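Local coordinates for leucine rich repeat and phosphatase domain containing protein (Entamoeba histolytica, PDB 3EMU) that is of uncertain activity, having the dual specificity phosphatase fold but lacking the family's usual catalytic signature, so that it may not hydrolyse phosphate esters, at residues I106-Y111 with L141-E145. Sequence-based numbering, arbitrary orientation.
Sequences IAFLMY and LKLFE
Two nearly parallel alpha-helical segments, 106-111 of helix 100-112 and 141-145 of the last helix, 135-151, pack through apolar side chains in the helical part of a domain with the dual specificity phosphatase fold. Their N-to-C directions differ by 15° (signed crossing angle -15°), and the axes come no closer than 10.5 Å. The register sets Ala107 CA 6.5 Å from Leu141 CA and Met110 CA 7.6 Å from Glu145 CA; 311 Å² is buried. Both backbones are regular, with i to i+4 bonds such as Met110 N to Ile106 O and Glu145 N to Leu141 O (each 2.9 Å). Ala107 suits the closest CA approach because its small side chain leaves room: its CB lies 3.8 Å from Leu141 CD2 and 4.1 Å from Phe144 CE2. Branched, apolar Ile106 and Leu141 (both m,t), with CA-to-CB bonds toward the facing helix, fill the gap, Ile106 CG2 lying 4.0 Å from Leu141 CD1. The t rotamer of Phe144 extends its ring across, edge first, with CE2 3.3 Å from Ala107 O and CZ 4.4 Å from Tyr111 CB. Flexible Met110 (m,t,p) curls its methyl over the facing helix, CE lying 3.5 Å from Leu141 O, 3.8 Å from Phe144 CD2 and 3.6 Å from Glu145 CB. Glu145 keeps its carboxylate at the margin, where OE2 accepts a hydrogen bond from Phe117 N, while Ala120 of helix 117-127 touches Ile106 and Met110. This joining of the C-terminal helix to the helix that follows the central sheet's strand 89-94 belongs to the alpha/beta fold of the dual specificity phosphatases.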
ATOM      1  N   ILE A 106       0.576   5.050  -0.471  1.00 56.82           N
ATOM      2  CA  ILE A 106       0.994   6.372  -0.830  1.00 56.63           C
ATOM      3  C   ILE A 106       2.077   6.379  -1.963  1.00 57.72           C
ATOM      4  O   ILE A 106       1.889   7.082  -2.949  1.00 57.33           O
ATOM      5  CB  ILE A 106       1.448   7.167   0.384  1.00 56.17           C
ATOM      6  CG1 ILE A 106       0.239   7.434   1.309  1.00 55.25           C
ATOM      7  CG2 ILE A 106       2.129   8.494  -0.059  1.00 54.07           C
ATOM      8  CD1 ILE A 106       0.586   8.130   2.643  1.00 50.97           C
ATOM      9  N   ALA A 107       3.183   5.637  -1.788  1.00 56.77           N
ATOM     10  CA  ALA A 107       4.211   5.507  -2.803  1.00 56.77           C
ATOM     11  C   ALA A 107       3.601   5.134  -4.166  1.00 57.71           C
ATOM     12  O   ALA A 107       3.925   5.747  -5.218  1.00 57.91           O
ATOM     13  CB  ALA A 107       5.242   4.491  -2.387  1.00 55.70           C
ATOM     14  N   PHE A 108       2.709   4.138  -4.150  1.00 57.67           N
ATOM     15  CA  PHE A 108       2.027   3.721  -5.345  1.00 57.23           C
ATOM     16  C   PHE A 108       1.254   4.839  -6.074  1.00 58.37           C
ATOM     17  O   PHE A 108       1.364   4.981  -7.293  1.00 59.72           O
ATOM     18  CB  PHE A 108       1.095   2.542  -5.081  1.00 57.05           C
ATOM     19  CG  PHE A 108       0.268   2.182  -6.274  1.00 57.38           C
ATOM     20  CD1 PHE A 108       0.856   1.501  -7.379  1.00 56.27           C
ATOM     21  CD2 PHE A 108      -1.070   2.565  -6.352  1.00 53.83           C
ATOM     22  CE1 PHE A 108       0.124   1.202  -8.529  1.00 50.85           C
ATOM     23  CE2 PHE A 108      -1.808   2.266  -7.497  1.00 53.50           C
ATOM     24  CZ  PHE A 108      -1.202   1.589  -8.592  1.00 52.46           C
ATOM     25  N   LEU A 109       0.435   5.596  -5.353  1.00 58.77           N
ATOM     26  CA  LEU A 109      -0.353   6.671  -5.947  1.00 58.92           C
ATOM     27  C   LEU A 109       0.522   7.864  -6.377  1.00 59.09           C
ATOM     28  O   LEU A 109       0.205   8.537  -7.360  1.00 59.52           O
ATOM     29  CB  LEU A 109      -1.369   7.175  -4.940  1.00 58.90           C
ATOM     30  CG  LEU A 109      -2.494   6.264  -4.415  1.00 58.80           C
ATOM     31  CD1 LEU A 109      -3.239   7.020  -3.272  1.00 56.20           C
ATOM     32  CD2 LEU A 109      -3.480   5.857  -5.501  1.00 54.71           C
ATOM     33  N   MET A 110       1.577   8.158  -5.616  1.00 57.78           N
ATOM     34  CA  MET A 110       2.546   9.124  -6.065  1.00 57.88           C
ATOM     35  C   MET A 110       2.907   8.799  -7.547  1.00 59.66           C
ATOM     36  O   MET A 110       2.814   9.662  -8.425  1.00 60.00           O
ATOM     37  CB  MET A 110       3.789   9.144  -5.151  1.00 57.05           C
ATOM     38  CG  MET A 110       3.538   9.742  -3.709  1.00 51.94           C
ATOM     39  SD  MET A 110       4.826   9.485  -2.508  1.00 44.43           S
ATOM     40  CE  MET A 110       6.222  10.363  -3.203  1.00 53.40           C
ATOM     41  N   TYR A 111       3.235   7.537  -7.825  1.00 59.72           N
ATOM     42  CA  TYR A 111       3.717   7.111  -9.129  1.00 59.88           C
ATOM     43  C   TYR A 111       2.568   7.023 -10.138  1.00 60.65           C
ATOM     44  O   TYR A 111       2.646   7.552 -11.260  1.00 59.42           O
ATOM     45  CB  TYR A 111       4.351   5.729  -8.963  1.00 59.81           C
ATOM     46  CG  TYR A 111       4.841   5.063 -10.216  1.00 59.78           C
ATOM     47  CD1 TYR A 111       6.043   5.457 -10.821  1.00 59.67           C
ATOM     48  CD2 TYR A 111       4.119   4.022 -10.800  1.00 61.25           C
ATOM     49  CE1 TYR A 111       6.498   4.851 -11.975  1.00 58.87           C
ATOM     50  CE2 TYR A 111       4.570   3.380 -11.981  1.00 60.32           C
ATOM     51  CZ  TYR A 111       5.762   3.818 -12.564  1.00 61.39           C
ATOM     52  OH  TYR A 111       6.246   3.199 -13.696  1.00 60.42           O
ATOM     53  N   LEU A 141       9.400   8.283   2.119  1.00 59.85           N
ATOM     54  CA  LEU A 141       8.455   8.612   1.053  1.00 60.08           C
ATOM     55  C   LEU A 141       8.904   9.895   0.343  1.00 60.54           C
ATOM     56  O   LEU A 141       8.770  10.021  -0.861  1.00 59.00           O
ATOM     57  CB  LEU A 141       7.031   8.746   1.593  1.00 59.55           C
ATOM     58  CG  LEU A 141       6.330   7.397   1.913  1.00 60.76           C
ATOM     59  CD1 LEU A 141       4.967   7.656   2.563  1.00 55.80           C
ATOM     60  CD2 LEU A 141       6.191   6.473   0.660  1.00 54.00           C
ATOM     61  N   LYS A 142       9.459  10.823   1.124  1.00 61.40           N
ATOM     62  CA  LYS A 142       9.992  12.050   0.561  1.00 62.36           C
ATOM     63  C   LYS A 142      11.221  11.777  -0.309  1.00 61.85           C
ATOM     64  O   LYS A 142      11.446  12.473  -1.270  1.00 61.57           O
ATOM     65  CB  LYS A 142      10.278  13.086   1.667  1.00 61.78           C
ATOM     66  CG  LYS A 142       9.011  13.766   2.097  1.00 62.72           C
ATOM     67  CD  LYS A 142       9.220  14.622   3.336  1.00 66.39           C
ATOM     68  CE  LYS A 142       7.876  15.189   3.864  1.00 65.39           C
ATOM     69  NZ  LYS A 142       8.054  15.840   5.216  1.00 67.46           N
ATOM     70  N   LEU A 143      12.010  10.775   0.064  1.00 62.11           N
ATOM     71  CA  LEU A 143      13.134  10.350  -0.737  1.00 62.40           C
ATOM     72  C   LEU A 143      12.641   9.805  -2.048  1.00 61.85           C
ATOM     73  O   LEU A 143      13.217  10.069  -3.088  1.00 62.51           O
ATOM     74  CB  LEU A 143      13.896   9.242  -0.049  1.00 62.70           C
ATOM     75  CG  LEU A 143      15.381   9.499   0.178  1.00 68.18           C
ATOM     76  CD1 LEU A 143      15.510  10.284   1.484  1.00 72.57           C
ATOM     77  CD2 LEU A 143      16.182   8.200   0.312  1.00 71.57           C
ATOM     78  N   PHE A 144      11.579   9.023  -1.994  1.00 60.67           N
ATOM     79  CA  PHE A 144      10.986   8.541  -3.222  1.00 60.42           C
ATOM     80  C   PHE A 144      10.472   9.696  -4.111  1.00 60.85           C
ATOM     81  O   PHE A 144      10.621   9.644  -5.320  1.00 60.49           O
ATOM     82  CB  PHE A 144       9.853   7.559  -2.908  1.00 58.95           C
ATOM     83  CG  PHE A 144       9.180   6.973  -4.130  1.00 55.84           C
ATOM     84  CD1 PHE A 144       9.920   6.347  -5.119  1.00 53.55           C
ATOM     85  CD2 PHE A 144       7.798   7.025  -4.260  1.00 53.39           C
ATOM     86  CE1 PHE A 144       9.290   5.792  -6.241  1.00 53.16           C
ATOM     87  CE2 PHE A 144       7.136   6.480  -5.369  1.00 53.48           C
ATOM     88  CZ  PHE A 144       7.882   5.858  -6.366  1.00 53.26           C
ATOM     89  N   GLU A 145       9.834  10.698  -3.501  1.00 61.41           N
ATOM     90  CA  GLU A 145       9.337  11.870  -4.201  1.00 62.63           C
ATOM     91  C   GLU A 145      10.500  12.477  -5.050  1.00 63.68           C
ATOM     92  O   GLU A 145      10.350  12.673  -6.267  1.00 63.21           O
ATOM     93  CB  GLU A 145       8.836  12.883  -3.182  1.00 62.30           C
ATOM     94  CG  GLU A 145       8.111  14.101  -3.759  1.00 63.94           C
ATOM     95  CD  GLU A 145       7.590  15.035  -2.674  1.00 63.94           C
ATOM     96  OE1 GLU A 145       8.319  15.347  -1.698  1.00 67.56           O
ATOM     97  OE2 GLU A 145       6.436  15.446  -2.774  1.00 65.01           O
TER